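Local coordinates for protein phosphatidylinositol-specific phospholipase C (Listeria monocytogenes, PDB 2PLC) that is a bacterial phosphatidylinositol-specific phospholipase C, a one-chain enzyme of the TIM-barrel class whose X-domain region contributes several of the barrel strands, at residues A[23-28]-A[62-67]; A[29-34]-A[77-82]; A[43-48]-A[256-261]; A[49-54]-A[86-91]. One frame throughout, in Å; residues are numbered along the deposited sequence.

Interaction 1: residues A[23-28]-A[62-67]; sequences GTHDTM and DIRAKD
At the C-terminal ends of two strands of the TIM barrel, 20-24 and 60-65, the turn carrying Asp-26 and Thr-27 folds over Asp-62. The carboxylate of Asp-62 shows how one group can tie a loop to a strand. Its CG lies anti to the backbone N (chi1 177°), and Asp-26 N donates to Asp-62 OD2 at 3.1 Å, from above the carboxylate plane. Arg-64, two residues on along the strand, forms a two-pronged salt bridge with the same carboxylate, side-on: Arg-64 NE reaches Asp-62 OD1 at 2.7 Å and NH2 reaches OD2 at 2.9 Å. OD2 therefore accepts from two donors, an arrangement that would fix the carboxylate's rotation. His-25 lies alongside, with its ND1 engaged by Asp-258, while a water joins its NE2 to Arg-64 NH2. Asp-26 OD1 sits over a face of the guanidinium, where its charge may be felt, although it lies well out of the plane of the N-H groups. Ile-63 CD1 packs 3.8 Å from Met-28 CG. Thr-27 supplies a second anchor: its OG1 accepts the N-H of Asp-62 at 2.7 Å, almost straight at 174°, and donates to Thr-24 OG1.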
# COMPACT_ATOMS: atom_id res chain seq x y z
N GLY A 23 5.14 1.21 2.94
CA GLY A 23 4.33 0.37 2.07
C GLY A 23 5.20 -0.29 1.02
O GLY A 23 6.36 0.08 0.86
N THR A 24 4.65 -1.26 0.31
CA THR A 24 5.38 -1.95 -0.74
C THR A 24 4.67 -1.83 -2.09
O THR A 24 3.43 -1.85 -2.16
CB THR A 24 5.55 -3.45 -0.42
OG1 THR A 24 4.29 -3.99 -0.04
CG2 THR A 24 6.56 -3.66 0.69
N HIS A 25 5.46 -1.67 -3.14
CA HIS A 25 4.93 -1.57 -4.50
C HIS A 25 4.92 -2.99 -5.06
O HIS A 25 5.89 -3.73 -4.90
CB HIS A 25 5.83 -0.66 -5.35
CG HIS A 25 5.58 -0.77 -6.82
ND1 HIS A 25 6.53 -1.23 -7.70
CD2 HIS A 25 4.49 -0.47 -7.57
CE1 HIS A 25 6.05 -1.22 -8.92
NE2 HIS A 25 4.81 -0.76 -8.87
N ASP A 26 3.80 -3.37 -5.69
CA ASP A 26 3.64 -4.71 -6.27
C ASP A 26 4.05 -5.77 -5.25
O ASP A 26 4.91 -6.62 -5.49
CB ASP A 26 4.47 -4.82 -7.55
CG ASP A 26 3.85 -5.76 -8.56
OD1 ASP A 26 2.90 -6.51 -8.23
OD2 ASP A 26 4.34 -5.74 -9.70
N THR A 27 3.41 -5.68 -4.10
CA THR A 27 3.61 -6.54 -2.95
C THR A 27 3.89 -8.03 -3.20
O THR A 27 4.81 -8.59 -2.60
CB THR A 27 2.38 -6.43 -2.03
OG1 THR A 27 2.15 -5.05 -1.71
CG2 THR A 27 2.60 -7.24 -0.74
N MET A 28 3.12 -8.64 -4.09
CA MET A 28 3.24 -10.07 -4.39
C MET A 28 4.31 -10.52 -5.37
O MET A 28 4.48 -11.72 -5.58
CB MET A 28 1.89 -10.63 -4.86
CG MET A 28 0.75 -10.44 -3.88
SD MET A 28 1.18 -10.94 -2.21
CE MET A 28 0.98 -12.73 -2.31
N ASP A 62 0.04 -3.46 -2.13
CA ASP A 62 -0.41 -3.21 -3.49
C ASP A 62 -0.64 -4.57 -4.15
O ASP A 62 0.30 -5.26 -4.55
CB ASP A 62 0.70 -2.42 -4.18
CG ASP A 62 0.43 -2.14 -5.63
OD1 ASP A 62 -0.67 -2.46 -6.13
OD2 ASP A 62 1.35 -1.58 -6.27
N ILE A 63 -1.91 -4.96 -4.25
CA ILE A 63 -2.31 -6.25 -4.82
C ILE A 63 -2.94 -6.13 -6.20
O ILE A 63 -3.92 -5.41 -6.38
CB ILE A 63 -3.29 -6.96 -3.86
CG1 ILE A 63 -2.71 -7.01 -2.44
CG2 ILE A 63 -3.59 -8.38 -4.36
CD1 ILE A 63 -1.43 -7.79 -2.31
N ARG A 64 -2.38 -6.84 -7.17
CA ARG A 64 -2.89 -6.82 -8.54
C ARG A 64 -3.49 -8.19 -8.86
O ARG A 64 -2.81 -9.21 -8.71
CB ARG A 64 -1.75 -6.54 -9.52
CG ARG A 64 -0.68 -5.56 -9.02
CD ARG A 64 -1.15 -4.13 -9.07
NE ARG A 64 -0.08 -3.20 -8.71
CZ ARG A 64 0.75 -2.63 -9.58
NH1 ARG A 64 0.64 -2.89 -10.87
NH2 ARG A 64 1.67 -1.76 -9.16
N ALA A 65 -4.73 -8.21 -9.33
CA ALA A 65 -5.42 -9.46 -9.65
C ALA A 65 -6.24 -9.41 -10.93
O ALA A 65 -6.49 -8.34 -11.48
CB ALA A 65 -6.31 -9.87 -8.48
N LYS A 66 -6.64 -10.59 -11.41
CA LYS A 66 -7.48 -10.73 -12.60
C LYS A 66 -8.79 -11.41 -12.21
O LYS A 66 -8.87 -11.99 -11.13
CB LYS A 66 -6.75 -11.51 -13.69
CG LYS A 66 -5.62 -10.71 -14.33
CD LYS A 66 -5.07 -11.40 -15.56
CE LYS A 66 -3.99 -10.56 -16.21
NZ LYS A 66 -3.32 -11.28 -17.32
N ASP A 67 -9.80 -11.35 -13.07
CA ASP A 67 -11.11 -11.94 -12.75
C ASP A 67 -11.16 -13.44 -12.43
O ASP A 67 -12.19 -13.96 -12.00
CB ASP A 67 -12.20 -11.53 -13.76
CG ASP A 67 -11.94 -12.00 -15.18
OD1 ASP A 67 -10.99 -12.78 -15.41
OD2 ASP A 67 -12.69 -11.58 -16.08
O HOH W 1 3.50 -0.27 -11.36
O HOH W 2 1.20 -7.57 -6.11

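Interaction 2: residues A[29-34]-A[77-82]; sequences SYNGDI and FLNASL
The carbonyl oxygen of Phe-77 receives the N-H of Asp-33 at 2.9 Å, a backbone bond that links the 29-34 loop to the hairpin formed by strands 70-73 and 76-78. The bond is a little bent (155°), and the donor sits 21° off the carbonyl plane. The Asp-33 carboxylate turns back over the same residue. Its CG, set between the backbone N and carbonyl carbon of Asp-33 (chi1 64°), stands 3.5 Å from Phe-77 O. Asp-33 OD2 comes to 3.4 Å from Phe-77 CB and takes a weak bond from Phe-77 N. One residue thus engages both backbone polar groups of another, the first strongly and the second loosely.

Next to this pair the two backbones almost touch: Gly-32 CA stands 3.7 Å from Leu-78 CA, and its fully extended conformation carries the chain straight past the strand end. Leu-78 then reaches along the loop with two branches, CD2 lying 3.4 Å from Asn-31 O and CD1 3.8 Å from Ser-29 N. Ser-29 OG has its own partner in Ala-43 O. At the outer rim, Asn-79 lays its amide against the Gly-32 peptide, and Asn-31 ND2 approaches Asn-79 CB with the two amide planes nearly perpendicular. The strand direction breaks at Asn-79, where its backbone N lies over the centre of the Phe-77 ring. Asp-33 is also the N-cap residue of helix 34-38, and its OD1 accepts from Trp-36 N, a capping bond.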
# COMPACT_ATOMS: atom_id res chain seq x y z
N SER A 29 5.01 -9.58 -5.99
CA SER A 29 6.04 -9.94 -6.96
C SER A 29 7.38 -10.34 -6.34
O SER A 29 8.39 -9.66 -6.51
CB SER A 29 6.23 -8.82 -7.98
OG SER A 29 7.05 -9.26 -9.04
N TYR A 30 7.36 -11.44 -5.59
CA TYR A 30 8.56 -11.99 -4.96
C TYR A 30 8.62 -13.47 -5.30
O TYR A 30 9.50 -14.20 -4.85
CB TYR A 30 8.54 -11.79 -3.44
CG TYR A 30 7.32 -12.36 -2.75
CD1 TYR A 30 7.28 -13.70 -2.36
CD2 TYR A 30 6.22 -11.55 -2.49
CE1 TYR A 30 6.15 -14.22 -1.72
CE2 TYR A 30 5.08 -12.06 -1.86
CZ TYR A 30 5.06 -13.39 -1.47
OH TYR A 30 3.95 -13.87 -0.82
N ASN A 31 7.65 -13.91 -6.10
CA ASN A 31 7.56 -15.28 -6.54
C ASN A 31 6.62 -15.29 -7.73
O ASN A 31 5.85 -14.34 -7.93
CB ASN A 31 7.02 -16.16 -5.41
CG ASN A 31 7.19 -17.65 -5.68
OD1 ASN A 31 8.15 -18.06 -6.34
ND2 ASN A 31 6.28 -18.45 -5.16
N GLY A 32 6.67 -16.36 -8.52
CA GLY A 32 5.82 -16.45 -9.69
C GLY A 32 6.10 -17.69 -10.54
O GLY A 32 6.89 -18.55 -10.14
N ASP A 33 5.45 -17.77 -11.69
CA ASP A 33 5.62 -18.91 -12.59
C ASP A 33 6.94 -18.89 -13.37
O ASP A 33 7.83 -18.07 -13.10
CB ASP A 33 4.42 -19.04 -13.54
CG ASP A 33 4.26 -17.86 -14.49
OD1 ASP A 33 5.20 -17.05 -14.66
OD2 ASP A 33 3.17 -17.74 -15.08
N ILE A 34 7.07 -19.80 -14.33
CA ILE A 34 8.28 -19.89 -15.13
C ILE A 34 8.60 -18.57 -15.84
O ILE A 34 9.78 -18.22 -15.99
CB ILE A 34 8.18 -21.06 -16.14
CG1 ILE A 34 9.54 -21.31 -16.81
CG2 ILE A 34 7.10 -20.79 -17.17
CD1 ILE A 34 10.66 -21.70 -15.83
N PHE A 77 1.81 -14.86 -13.95
CA PHE A 77 1.11 -15.38 -12.79
C PHE A 77 2.11 -15.37 -11.63
O PHE A 77 3.24 -15.83 -11.77
CB PHE A 77 0.65 -16.81 -13.06
CG PHE A 77 0.01 -17.50 -11.88
CD1 PHE A 77 -0.89 -16.82 -11.06
CD2 PHE A 77 0.31 -18.83 -11.59
CE1 PHE A 77 -1.49 -17.46 -9.98
CE2 PHE A 77 -0.28 -19.47 -10.51
CZ PHE A 77 -1.18 -18.78 -9.70
N LEU A 78 1.68 -14.85 -10.47
CA LEU A 78 2.56 -14.76 -9.32
C LEU A 78 2.44 -15.88 -8.28
O LEU A 78 2.85 -15.70 -7.13
CB LEU A 78 2.42 -13.39 -8.65
CG LEU A 78 2.78 -12.17 -9.51
CD1 LEU A 78 2.64 -10.90 -8.69
CD2 LEU A 78 4.20 -12.29 -10.04
N ASN A 79 1.89 -17.02 -8.68
CA ASN A 79 1.73 -18.16 -7.77
C ASN A 79 1.04 -17.81 -6.45
O ASN A 79 1.50 -18.18 -5.37
CB ASN A 79 3.09 -18.83 -7.48
CG ASN A 79 3.57 -19.69 -8.64
OD1 ASN A 79 3.08 -19.57 -9.76
ND2 ASN A 79 4.53 -20.56 -8.37
N ALA A 80 -0.05 -17.06 -6.56
CA ALA A 80 -0.83 -16.64 -5.40
C ALA A 80 -2.25 -16.36 -5.85
O ALA A 80 -2.50 -16.08 -7.02
CB ALA A 80 -0.21 -15.40 -4.76
N SER A 81 -3.19 -16.46 -4.91
CA SER A 81 -4.60 -16.20 -5.21
C SER A 81 -5.09 -15.13 -4.25
O SER A 81 -4.49 -14.89 -3.20
CB SER A 81 -5.43 -17.48 -5.03
OG SER A 81 -5.26 -18.03 -3.73
N LEU A 82 -6.18 -14.47 -4.61
CA LEU A 82 -6.72 -13.42 -3.77
C LEU A 82 -7.19 -14.00 -2.43
O LEU A 82 -7.01 -13.39 -1.39
CB LEU A 82 -7.86 -12.69 -4.48
CG LEU A 82 -8.33 -11.39 -3.83
CD1 LEU A 82 -7.14 -10.48 -3.55
CD2 LEU A 82 -9.34 -10.69 -4.72

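Interaction 3: residues A[43-48]-A[256-261]; sequences AQTQTM and IMDFPE
Thr-45 O accepts the N-H of Phe-259 at 2.8 Å, joining a loop without regular structure to the chain just beyond strand 253-257, where Phe-259 takes up a left-handed helical conformation (phi 45°, psi 52°). The same oxygen also lies 3.6 Å above the centre of the Phe-259 ring, so the residue's backbone and side chain close on one carbonyl. Around the ring edge, close to its plane, come Thr-47 CG2, 3.6 Å from Phe-259 CE1, and the amide carbon of Gln-44, whose side chain crosses the ring at about a right angle. Arg-227 of helix 226-246 adds a cation-pi contact.

Gln-46 bonds farther back along the strand end. Its chain bends at chi2 (-66°), which turns CD back, and Gln-46 NE2 donates to Met-257 O at 3.1 Å, within the amide plane and on a carbonyl lone pair. NE2 also donates to His-25 O, and Gln-46 OE1 rests 3.2 Å from Pro-260 CD. Asp-258 OD1, which accepts from His-25 ND1, packs against Thr-45 CB at 3.4 Å. Farther out, a water spans Thr-47 OG1 and Pro-260 O, while Met-48 CE leans on the proline. The buried Gln-46 amide spends both N-H groups on backbone carbonyls of two other segments and so ties three pieces of chain together, which probably lowers the cost of burying it.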
# COMPACT_ATOMS: atom_id res chain seq x y z
N ALA A 43 10.73 -8.02 -13.53
CA ALA A 43 9.47 -8.28 -12.85
C ALA A 43 9.50 -8.24 -11.33
O ALA A 43 8.53 -7.81 -10.71
CB ALA A 43 8.90 -9.62 -13.33
N GLN A 44 10.59 -8.70 -10.72
CA GLN A 44 10.68 -8.73 -9.27
C GLN A 44 10.74 -7.36 -8.57
O GLN A 44 11.45 -6.47 -9.01
CB GLN A 44 11.87 -9.58 -8.84
CG GLN A 44 11.95 -9.84 -7.35
CD GLN A 44 13.25 -10.50 -6.95
OE1 GLN A 44 14.27 -10.33 -7.61
NE2 GLN A 44 13.22 -11.24 -5.86
N THR A 45 9.99 -7.22 -7.48
CA THR A 45 9.98 -5.97 -6.72
C THR A 45 10.18 -6.19 -5.21
O THR A 45 10.41 -5.23 -4.48
CB THR A 45 8.67 -5.21 -6.89
OG1 THR A 45 7.59 -6.06 -6.49
CG2 THR A 45 8.48 -4.80 -8.35
N GLN A 46 10.07 -7.44 -4.77
CA GLN A 46 10.22 -7.77 -3.35
C GLN A 46 10.99 -9.08 -3.12
O GLN A 46 11.14 -9.90 -4.03
CB GLN A 46 8.84 -7.90 -2.69
CG GLN A 46 7.89 -6.74 -2.90
CD GLN A 46 8.36 -5.45 -2.26
OE1 GLN A 46 9.09 -5.47 -1.27
NE2 GLN A 46 7.94 -4.31 -2.81
N THR A 47 11.48 -9.26 -1.90
CA THR A 47 12.18 -10.49 -1.53
C THR A 47 11.44 -11.15 -0.37
O THR A 47 11.48 -12.36 -0.21
CB THR A 47 13.64 -10.23 -1.11
OG1 THR A 47 13.68 -9.28 -0.05
CG2 THR A 47 14.45 -9.73 -2.29
N MET A 48 10.76 -10.33 0.44
CA MET A 48 9.98 -10.82 1.57
C MET A 48 8.59 -11.25 1.13
O MET A 48 8.02 -10.64 0.22
CB MET A 48 9.83 -9.73 2.65
CG MET A 48 11.09 -9.46 3.47
SD MET A 48 10.84 -8.19 4.74
CE MET A 48 10.57 -6.73 3.71
N ILE A 256 5.86 4.26 -0.46
CA ILE A 256 5.75 2.99 -1.17
C ILE A 256 7.05 2.58 -1.88
O ILE A 256 7.46 3.21 -2.85
CB ILE A 256 4.57 3.08 -2.16
CG1 ILE A 256 3.37 3.73 -1.45
CG2 ILE A 256 4.18 1.71 -2.64
CD1 ILE A 256 2.23 4.07 -2.35
N MET A 257 7.63 1.47 -1.43
CA MET A 257 8.91 1.01 -1.95
C MET A 257 9.02 -0.39 -2.56
O MET A 257 8.17 -1.26 -2.37
CB MET A 257 9.94 1.06 -0.81
CG MET A 257 9.97 2.36 -0.02
SD MET A 257 10.80 2.18 1.55
CE MET A 257 9.45 1.55 2.57
N ASP A 258 10.12 -0.56 -3.30
CA ASP A 258 10.51 -1.83 -3.90
C ASP A 258 11.70 -2.21 -3.03
O ASP A 258 12.45 -1.33 -2.60
CB ASP A 258 11.04 -1.64 -5.33
CG ASP A 258 9.96 -1.48 -6.35
OD1 ASP A 258 8.81 -1.93 -6.11
OD2 ASP A 258 10.26 -0.91 -7.42
N PHE A 259 11.84 -3.50 -2.74
CA PHE A 259 12.95 -4.02 -1.93
C PHE A 259 13.29 -3.23 -0.66
O PHE A 259 14.45 -2.86 -0.45
CB PHE A 259 14.21 -4.15 -2.80
CG PHE A 259 14.05 -5.06 -3.98
CD1 PHE A 259 14.10 -6.44 -3.83
CD2 PHE A 259 13.88 -4.54 -5.26
CE1 PHE A 259 13.99 -7.28 -4.93
CE2 PHE A 259 13.77 -5.37 -6.36
CZ PHE A 259 13.83 -6.75 -6.20
N PRO A 260 12.30 -2.96 0.20
CA PRO A 260 12.63 -2.21 1.41
C PRO A 260 13.38 -3.06 2.42
O PRO A 260 13.10 -4.25 2.57
CB PRO A 260 11.26 -1.83 1.95
CG PRO A 260 10.41 -3.00 1.55
CD PRO A 260 10.85 -3.23 0.13
N GLU A 261 14.37 -2.46 3.08
CA GLU A 261 15.14 -3.15 4.10
C GLU A 261 14.48 -2.95 5.47
O GLU A 261 13.79 -1.95 5.69
CB GLU A 261 16.57 -2.64 4.13
CG GLU A 261 17.33 -2.97 2.87
CD GLU A 261 18.79 -2.61 2.98
OE1 GLU A 261 19.12 -1.40 2.92
OE2 GLU A 261 19.62 -3.54 3.12
O HOH W 3 12.98 -6.47 1.02

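Interaction 4: residues A[49-54]-A[86-91]; sequences SLYQQL and LETITQ
An apolar helix-helix contact on the outside of the barrel brings Leu-50 of helix 50-55 against Thr-88 and Ile-89 of helix 82-95, and Leu-54 against Ile-89, the first helix leading into strand 60-65 and the second following that strand by way of a hairpin. Over these turns the axes run in the same general direction, inclined at -26°, and approach to 10.2 Å, a spacing at which branched side chains rather than backbones do the touching.

Ile-89 is the common partner. Its CD1 lies 3.7 Å from Leu-50 CD2 and 4.0 Å from Leu-54 CD1, and the isoleucine crosses each leucine at roughly a right angle. Leu-50 gets there with CG anti to its backbone N (chi1 175°), which throws the branch point across toward the other helix. Thr-88 and Leu-50 lie alongside, pointing opposite ways. The methyl CG2 of Thr-88 reaches 4.0 Å from Leu-50 CD2 and also meets Tyr-51, touching CB and coming in at the ring edge. The hydroxyl of Thr-88 is bonded back to Gly-84 O within its own helix, while Tyr-51 OH reaches Lys-95 farther along helix 82-95. Leu-54 and Ile-89 both rest on Ile-101 of strand 101-107. Neighbouring helices running alongside one another and sharing an apolar layer with the strands they cover are the usual outer shell of a TIM barrel.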
# COMPACT_ATOMS: atom_id res chain seq x y z
N SER A 49 8.07 -12.31 1.74
CA SER A 49 6.73 -12.77 1.41
C SER A 49 5.75 -11.80 2.06
O SER A 49 6.14 -10.99 2.91
CB SER A 49 6.49 -14.20 1.93
OG SER A 49 6.48 -14.23 3.35
N LEU A 50 4.48 -11.89 1.68
CA LEU A 50 3.44 -11.01 2.21
C LEU A 50 3.46 -10.99 3.73
O LEU A 50 3.52 -9.93 4.34
CB LEU A 50 2.06 -11.44 1.72
CG LEU A 50 0.82 -10.72 2.26
CD1 LEU A 50 0.94 -9.22 2.07
CD2 LEU A 50 -0.40 -11.24 1.54
N TYR A 51 3.48 -12.17 4.32
CA TYR A 51 3.47 -12.28 5.76
C TYR A 51 4.70 -11.68 6.43
O TYR A 51 4.59 -11.07 7.50
CB TYR A 51 3.29 -13.74 6.17
CG TYR A 51 3.03 -13.87 7.64
CD1 TYR A 51 1.81 -13.46 8.18
CD2 TYR A 51 4.04 -14.29 8.51
CE1 TYR A 51 1.60 -13.46 9.57
CE2 TYR A 51 3.85 -14.30 9.89
CZ TYR A 51 2.63 -13.87 10.42
OH TYR A 51 2.44 -13.85 11.80
N GLN A 52 5.86 -11.83 5.80
CA GLN A 52 7.09 -11.28 6.35
C GLN A 52 7.05 -9.76 6.34
O GLN A 52 7.56 -9.11 7.25
CB GLN A 52 8.30 -11.77 5.57
CG GLN A 52 8.47 -13.26 5.57
CD GLN A 52 9.77 -13.67 4.93
OE1 GLN A 52 10.57 -14.39 5.54
NE2 GLN A 52 10.01 -13.21 3.71
N GLN A 53 6.47 -9.20 5.28
CA GLN A 53 6.36 -7.75 5.12
C GLN A 53 5.49 -7.14 6.22
O GLN A 53 5.82 -6.10 6.78
CB GLN A 53 5.76 -7.41 3.76
CG GLN A 53 6.65 -7.76 2.57
CD GLN A 53 5.98 -7.45 1.25
OE1 GLN A 53 5.25 -6.46 1.14
NE2 GLN A 53 6.21 -8.29 0.25
N LEU A 54 4.39 -7.82 6.54
CA LEU A 54 3.49 -7.35 7.58
C LEU A 54 4.20 -7.35 8.93
O LEU A 54 4.15 -6.37 9.66
CB LEU A 54 2.22 -8.20 7.63
CG LEU A 54 1.34 -8.16 6.37
CD1 LEU A 54 0.09 -9.01 6.57
CD2 LEU A 54 0.95 -6.72 6.06
N LEU A 86 -6.07 -12.69 1.17
CA LEU A 86 -7.05 -12.31 2.19
C LEU A 86 -6.91 -13.11 3.46
O LEU A 86 -7.04 -12.56 4.56
CB LEU A 86 -8.47 -12.42 1.64
CG LEU A 86 -8.81 -11.42 0.54
CD1 LEU A 86 -10.26 -11.57 0.10
CD2 LEU A 86 -8.55 -10.00 1.03
N GLU A 87 -6.62 -14.41 3.34
CA GLU A 87 -6.47 -15.24 4.53
C GLU A 87 -5.23 -14.85 5.31
O GLU A 87 -5.23 -14.87 6.55
CB GLU A 87 -6.42 -16.73 4.18
CG GLU A 87 -6.04 -17.58 5.38
CD GLU A 87 -6.42 -19.02 5.22
OE1 GLU A 87 -5.65 -19.77 4.57
OE2 GLU A 87 -7.47 -19.41 5.76
N THR A 88 -4.18 -14.49 4.60
CA THR A 88 -2.94 -14.07 5.23
C THR A 88 -3.15 -12.76 5.97
O THR A 88 -2.80 -12.65 7.14
CB THR A 88 -1.81 -13.91 4.19
OG1 THR A 88 -1.58 -15.16 3.52
CG2 THR A 88 -0.52 -13.45 4.87
N ILE A 89 -3.73 -11.77 5.29
CA ILE A 89 -3.98 -10.45 5.89
C ILE A 89 -4.85 -10.60 7.13
O ILE A 89 -4.57 -10.05 8.19
CB ILE A 89 -4.74 -9.52 4.93
CG1 ILE A 89 -4.06 -9.45 3.57
CG2 ILE A 89 -4.86 -8.14 5.54
CD1 ILE A 89 -2.61 -9.08 3.64
N THR A 90 -5.93 -11.36 6.96
CA THR A 90 -6.90 -11.62 8.01
C THR A 90 -6.28 -12.33 9.23
O THR A 90 -6.58 -11.97 10.36
CB THR A 90 -8.07 -12.42 7.44
OG1 THR A 90 -8.84 -11.54 6.61
CG2 THR A 90 -8.94 -12.97 8.52
N GLN A 91 -5.41 -13.30 8.99
CA GLN A 91 -4.76 -14.01 10.09
C GLN A 91 -3.85 -13.07 10.86
O GLN A 91 -3.72 -13.18 12.08
CB GLN A 91 -3.97 -15.21 9.57
CG GLN A 91 -4.83 -16.41 9.20
CD GLN A 91 -5.67 -16.91 10.37
OE1 GLN A 91 -5.15 -17.44 11.35
NE2 GLN A 91 -6.99 -16.73 10.26

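In the fold
Moving from barrel to rim changes the chemistry. Interactions 1 and 3 are buried and reach neighbouring strands of one sheet, 20-24 and 253-257, at their C-terminal ends; there charged groups, amides and carbonyls are densely paired, and His-25 bonded to Asp-258 joins the two contacts. Interaction 4, also buried, lies on the outer helical layer and relies on apolar side-chain packing, mostly through methyl groups, but Gln-53 from its first helix bonds to Thr-24, Thr-27 and Met-48, tying that layer to the loops. Interaction 2 is the most peripheral, its centre about 18 Å from the centre of the chain, and mixes one firm backbone bond with side chains laid on backbone atoms; Met-28 packing on Leu-78 and Ala-80 connects it inward.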